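Local coordinates for uricase (PDB 2YZB), which catalyses the oxidation of uric acid by molecular oxygen to 5-hydroxyisourate, on the way to allantoin, in active sites formed between the subunits of a tetramer, at residues A[180-185]-A[217-222]; A[148-153]-A[186-191]. All coordinates share one frame; numbering follows the deposited sequence.

Contact 1: A[180-185]-A[217-222]. With URC (uric acid), chain L.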
loop_
_atom_site.group_PDB
_atom_site.type_symbol
_atom_site.label_atom_id
_atom_site.label_comp_id
_atom_site.label_asym_id
_atom_site.label_seq_id
_atom_site.Cartn_x
_atom_site.Cartn_y
_atom_site.Cartn_z
ATOM N N ARG A 180 2.608 30.643 -1.870
ATOM C CA ARG A 180 3.046 29.255 -1.802
ATOM C C ARG A 180 1.896 28.346 -2.222
ATOM O O ARG A 180 0.750 28.781 -2.310
ATOM C CB ARG A 180 3.464 28.889 -0.374
ATOM C CG ARG A 180 2.295 28.868 0.618
ATOM C CD ARG A 180 2.676 28.320 1.994
ATOM N NE ARG A 180 1.491 28.172 2.842
ATOM C CZ ARG A 180 1.482 27.596 4.040
ATOM N NH1 ARG A 180 2.602 27.104 4.560
ATOM N NH2 ARG A 180 0.341 27.489 4.713
ATOM N N ILE A 181 2.212 27.085 -2.492
ATOM C CA ILE A 181 1.188 26.120 -2.847
ATOM C C ILE A 181 0.621 25.570 -1.540
ATOM O O ILE A 181 1.342 25.420 -0.550
ATOM C CB ILE A 181 1.768 24.938 -3.665
ATOM C CG1 ILE A 181 2.053 25.391 -5.099
ATOM C CG2 ILE A 181 0.783 23.767 -3.679
ATOM C CD1 ILE A 181 2.629 24.301 -5.988
ATOM N N LEU A 182 -0.678 25.310 -1.528
ATOM C CA LEU A 182 -1.321 24.734 -0.353
ATOM C C LEU A 182 -2.032 23.496 -0.876
ATOM O O LEU A 182 -2.998 23.609 -1.632
ATOM C CB LEU A 182 -2.340 25.707 0.259
ATOM C CG LEU A 182 -3.097 25.151 1.473
ATOM C CD1 LEU A 182 -2.127 24.927 2.626
ATOM C CD2 LEU A 182 -4.195 26.107 1.891
ATOM N N ALA A 183 -1.535 22.320 -0.496
ATOM C CA ALA A 183 -2.109 21.050 -0.938
ATOM C C ALA A 183 -2.401 20.174 0.271
ATOM O O ALA A 183 -1.591 20.088 1.204
ATOM C CB ALA A 183 -1.135 20.334 -1.878
ATOM N N THR A 184 -3.555 19.516 0.252
ATOM C CA THR A 184 -3.949 18.662 1.362
ATOM C C THR A 184 -4.863 17.544 0.881
ATOM O O THR A 184 -5.272 17.514 -0.285
ATOM C CB THR A 184 -4.684 19.500 2.461
ATOM O OG1 THR A 184 -4.932 18.686 3.610
ATOM C CG2 THR A 184 -6.012 20.021 1.944
ATOM N N ASP A 185 -5.139 16.601 1.773
ATOM C CA ASP A 185 -6.046 15.498 1.480
ATOM C C ASP A 185 -7.205 15.804 2.397
ATOM O O ASP A 185 -7.042 15.834 3.614
ATOM C CB ASP A 185 -5.452 14.140 1.862
ATOM C CG ASP A 185 -4.314 13.723 0.961
ATOM O OD1 ASP A 185 -4.403 13.960 -0.260
ATOM O OD2 ASP A 185 -3.334 13.141 1.472
ATOM N N THR A 217 -11.048 30.781 0.172
ATOM C CA THR A 217 -10.452 31.432 1.329
ATOM C C THR A 217 -8.994 31.778 1.049
ATOM O O THR A 217 -8.197 30.892 0.744
ATOM C CB THR A 217 -10.465 30.513 2.567
ATOM O OG1 THR A 217 -11.814 30.179 2.911
ATOM C CG2 THR A 217 -9.794 31.199 3.746
ATOM N N HIS A 218 -8.643 33.058 1.128
ATOM C CA HIS A 218 -7.249 33.435 0.937
ATOM C C HIS A 218 -6.595 32.966 2.233
ATOM O O HIS A 218 -6.769 33.583 3.284
ATOM C CB HIS A 218 -7.084 34.941 0.797
ATOM C CG HIS A 218 -5.666 35.353 0.572
ATOM N ND1 HIS A 218 -5.016 35.152 -0.626
ATOM C CD2 HIS A 218 -4.748 35.885 1.414
ATOM C CE1 HIS A 218 -3.759 35.543 -0.515
ATOM N NE2 HIS A 218 -3.572 35.991 0.713
ATOM N N SER A 219 -5.845 31.875 2.145
ATOM C CA SER A 219 -5.220 31.252 3.306
ATOM C C SER A 219 -3.999 31.913 3.923
ATOM O O SER A 219 -2.973 32.083 3.264
ATOM C CB SER A 219 -4.864 29.804 2.961
ATOM O OG SER A 219 -4.418 29.110 4.109
ATOM N N LEU A 220 -4.109 32.266 5.201
ATOM C CA LEU A 220 -2.990 32.857 5.917
ATOM C C LEU A 220 -2.367 31.744 6.743
ATOM O O LEU A 220 -1.364 31.946 7.418
ATOM C CB LEU A 220 -3.455 34.002 6.827
ATOM C CG LEU A 220 -4.028 35.234 6.115
ATOM C CD1 LEU A 220 -4.326 36.328 7.144
ATOM C CD2 LEU A 220 -3.025 35.750 5.075
ATOM N N ALA A 221 -2.979 30.564 6.668
ATOM C CA ALA A 221 -2.514 29.369 7.376
ATOM C C ALA A 221 -3.478 28.210 7.113
ATOM O O ALA A 221 -4.670 28.428 6.879
ATOM C CB ALA A 221 -2.431 29.639 8.876
ATOM N N LEU A 222 -2.969 26.984 7.157
ATOM C CA LEU A 222 -3.824 25.821 6.931
ATOM C C LEU A 222 -4.913 25.819 8.003
ATOM O O LEU A 222 -6.062 25.472 7.730
ATOM C CB LEU A 222 -3.020 24.522 7.024
ATOM C CG LEU A 222 -3.406 23.384 6.066
ATOM C CD1 LEU A 222 -2.925 22.073 6.644
ATOM C CD2 LEU A 222 -4.898 23.342 5.831
HETATM N N1 URC L . 0.537 25.926 9.374
HETATM C C2 URC L . 0.620 26.210 8.011
HETATM C C6 URC L . 1.603 25.521 10.179
HETATM N N3 URC L . 1.838 26.087 7.386
HETATM O O11 URC L . -0.345 26.555 7.374
HETATM C C4 URC L . 2.922 25.704 8.076
HETATM C C5 URC L . 2.869 25.418 9.429
HETATM N N9 URC L . 4.154 25.545 7.596
HETATM O O13 URC L . 1.420 25.293 11.372
HETATM N N7 URC L . 4.086 25.071 9.819
HETATM C C8 URC L . 4.829 25.158 8.690
HETATM O O24 URC L . 6.019 24.902 8.671
HETATM O O HOH W 1 -1.752 29.154 3.994
#
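Leu-182 and Leu-222 meet at an oblique angle, CD1 of the first lying 4.0 Å from CG of the second, where a strand of the T-fold (tunnelling-fold) sheet passes the loop leading into helix 222-236. With CG anti to the backbone N (chi1 178°), Leu-182 spreads its two methyls towards different partners: CD1 packs on Leu-222, while CD2 lies 3.7 Å from OG of Ser-219. Branched leucines suit this buried junction, and a small serine is consistent with the close approach; its hydroxyl also bonds to Thr-225 OG1. Beside this apolar patch lies the urate pocket. Arg-180, extended from CG to NE, brings the edge of its guanidinium to the ligand, with NH2 donating to urate O11 at 2.9 Å. The backbone N of Leu-222, at the start of the helix, grips the same oxygen from 2.7 Å with an almost straight bond (170° at the hydrogen). Two N-H donors thus fix one carbonyl, one from each segment. Gln-223 and the backbone N of Asp-68 of the second subunit hold urate as well, so the site spans a subunit interface. One water, accepting from Arg-180 NH2 at 2.8 Å, lies 2.7 Å from Ser-219 OG.

Contact 2: A[148-153]-A[186-191]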
loop_
_atom_site.group_PDB
_atom_site.type_symbol
_atom_site.label_atom_id
_atom_site.label_comp_id
_atom_site.label_asym_id
_atom_site.label_seq_id
_atom_site.Cartn_x
_atom_site.Cartn_y
_atom_site.Cartn_z
ATOM N N ALA A 148 -20.900 10.889 9.269
ATOM C CA ALA A 148 -20.662 10.711 7.840
ATOM C C ALA A 148 -19.333 11.393 7.555
ATOM O O ALA A 148 -18.871 12.204 8.348
ATOM C CB ALA A 148 -21.773 11.366 7.029
ATOM N N GLY A 149 -18.708 11.072 6.430
ATOM C CA GLY A 149 -17.437 11.701 6.145
ATOM C C GLY A 149 -16.955 11.486 4.731
ATOM O O GLY A 149 -17.611 10.836 3.920
ATOM N N ILE A 150 -15.796 12.060 4.443
ATOM C CA ILE A 150 -15.183 11.948 3.136
ATOM C C ILE A 150 -13.685 11.823 3.371
ATOM O O ILE A 150 -13.156 12.344 4.362
ATOM C CB ILE A 150 -15.489 13.195 2.280
ATOM C CG1 ILE A 150 -14.950 13.011 0.860
ATOM C CG2 ILE A 150 -14.866 14.430 2.918
ATOM C CD1 ILE A 150 -15.425 14.088 -0.107
ATOM N N GLU A 151 -13.006 11.109 2.484
ATOM C CA GLU A 151 -11.565 10.938 2.611
ATOM C C GLU A 151 -10.965 10.643 1.251
ATOM O O GLU A 151 -11.671 10.208 0.342
ATOM C CB GLU A 151 -11.245 9.793 3.573
ATOM C CG GLU A 151 -11.723 8.433 3.112
ATOM C CD GLU A 151 -11.705 7.403 4.230
ATOM O OE1 GLU A 151 -11.943 6.205 3.954
ATOM O OE2 GLU A 151 -11.460 7.796 5.389
ATOM N N GLY A 152 -9.666 10.897 1.113
ATOM C CA GLY A 152 -8.995 10.621 -0.147
ATOM C C GLY A 152 -9.222 11.659 -1.222
ATOM O O GLY A 152 -8.907 11.435 -2.395
ATOM N N LEU A 153 -9.777 12.797 -0.832
ATOM C CA LEU A 153 -10.031 13.879 -1.775
ATOM C C LEU A 153 -8.872 14.874 -1.710
ATOM O O LEU A 153 -8.839 15.760 -0.847
ATOM C CB LEU A 153 -11.350 14.578 -1.429
ATOM C CG LEU A 153 -11.729 15.773 -2.306
ATOM C CD1 LEU A 153 -11.681 15.390 -3.786
ATOM C CD2 LEU A 153 -13.120 16.254 -1.914
ATOM N N VAL A 186 -8.368 16.065 1.825
ATOM C CA VAL A 186 -9.519 16.389 2.641
ATOM C C VAL A 186 -10.089 15.154 3.320
ATOM O O VAL A 186 -10.642 14.262 2.671
ATOM C CB VAL A 186 -10.621 17.068 1.810
ATOM C CG1 VAL A 186 -11.797 17.425 2.704
ATOM C CG2 VAL A 186 -10.067 18.315 1.145
ATOM N N SER A 187 -9.908 15.099 4.634
ATOM C CA SER A 187 -10.425 14.012 5.438
ATOM C C SER A 187 -11.244 14.729 6.497
ATOM O O SER A 187 -10.702 15.446 7.350
ATOM C CB SER A 187 -9.288 13.218 6.077
ATOM O OG SER A 187 -9.783 12.060 6.717
ATOM N N ALA A 188 -12.557 14.564 6.410
ATOM C CA ALA A 188 -13.466 15.211 7.336
ATOM C C ALA A 188 -14.570 14.254 7.744
ATOM O O ALA A 188 -14.948 13.365 6.987
ATOM C CB ALA A 188 -14.068 16.447 6.683
ATOM N N ARG A 189 -15.077 14.444 8.953
ATOM C CA ARG A 189 -16.153 13.621 9.474
ATOM C C ARG A 189 -17.053 14.497 10.326
ATOM O O ARG A 189 -16.576 15.280 11.150
ATOM C CB ARG A 189 -15.577 12.461 10.284
ATOM C CG ARG A 189 -15.173 11.303 9.389
ATOM C CD ARG A 189 -14.146 10.406 10.028
ATOM N NE ARG A 189 -13.821 9.272 9.166
ATOM C CZ ARG A 189 -13.366 9.373 7.919
ATOM N NH1 ARG A 189 -13.173 10.565 7.358
ATOM N NH2 ARG A 189 -13.101 8.274 7.227
ATOM N N TRP A 190 -18.357 14.383 10.100
ATOM C CA TRP A 190 -19.318 15.183 10.840
ATOM C C TRP A 190 -20.370 14.326 11.524
ATOM O O TRP A 190 -20.820 13.314 10.982
ATOM C CB TRP A 190 -19.963 16.205 9.899
ATOM C CG TRP A 190 -20.532 15.625 8.629
ATOM C CD1 TRP A 190 -21.833 15.271 8.397
ATOM C CD2 TRP A 190 -19.826 15.375 7.402
ATOM N NE1 TRP A 190 -21.980 14.823 7.106
ATOM C CE2 TRP A 190 -20.767 14.876 6.472
ATOM C CE3 TRP A 190 -18.491 15.526 7.000
ATOM C CZ2 TRP A 190 -20.417 14.528 5.160
ATOM C CZ3 TRP A 190 -18.141 15.177 5.692
ATOM C CH2 TRP A 190 -19.105 14.683 4.790
ATOM N N ARG A 191 -20.748 14.733 12.730
ATOM C CA ARG A 191 -21.737 14.015 13.521
ATOM C C ARG A 191 -23.113 14.664 13.413
ATOM O O ARG A 191 -23.273 15.860 13.671
ATOM C CB ARG A 191 -21.302 13.980 14.992
ATOM C CG ARG A 191 -22.203 13.150 15.907
ATOM C CD ARG A 191 -21.620 13.044 17.324
ATOM N NE ARG A 191 -21.606 14.332 18.015
ATOM C CZ ARG A 191 -22.695 14.923 18.507
ATOM N NH1 ARG A 191 -23.883 14.339 18.385
ATOM N NH2 ARG A 191 -22.604 16.099 19.111
#
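The indole of Trp-190 lies like a lid on the neighbouring antiparallel strand, one face covering the carbonyl of Ala-148 and the CA of Gly-149. Its first torsion (chi1 52°) sets CG between the backbone N and the carbonyl carbon and turns the ring over strand 148-153. Ala-148 O sits 3.4 Å beneath the ring plane, and Gly-149 CA makes a CH-pi contact 3.9 Å from the centroid of the six-membered ring. Glycine suits this place: a CB would point to the other face and collide with Arg-189 CG and Ala-188 O. Replacing Trp-190 by an alanine would probably uncover Gly-149, open a gap beneath Val-206 of helix 199-216 and deprive Tyr-192 OH of its NE1 partner. Farther along the same face, Ile-150 CG2 rests against the notch formed by Ala-188 CB and Val-186 CG1, 4.3 Å from each. A beta bulge then shifts the register by one residue; it includes Gly-152, whose positive phi (79°) glycine takes up easily, and Val-186 N bonds to Leu-153 O at 2.7 Å. On the opposite face Arg-189 extends out from the sheet and leans over the neighbouring strand, and its NH2 forms a short salt bridge to Glu-151 OE2, approaching from above the carboxylate plane. The two faces thus differ in chemistry: an apolar one buried against helix 199-216, and a partly exposed one where opposite charges pair.

In the fold
Strand 182-192 joins the two contacts: residues 180-185, the last four of them in the strand, take part in contact 1 and, without a break, residues 186-191 in contact 2. The centres lie about 18 Å apart. Contact 2 is near the middle of the chain, about 3 Å from its centre, whereas contact 1 lies about 21 Å out, at the subunit boundary where urate binds. Followed from its start, the strand leads from the pocket end, just after Arg-180, into the interior of the sheet, with strand 143-157 beside it over both contacts. In contact 2 the side chain of Val-186 is about 12 Å from that of Asn-249, another urate-binding residue; contact 1 touches the ligand directly.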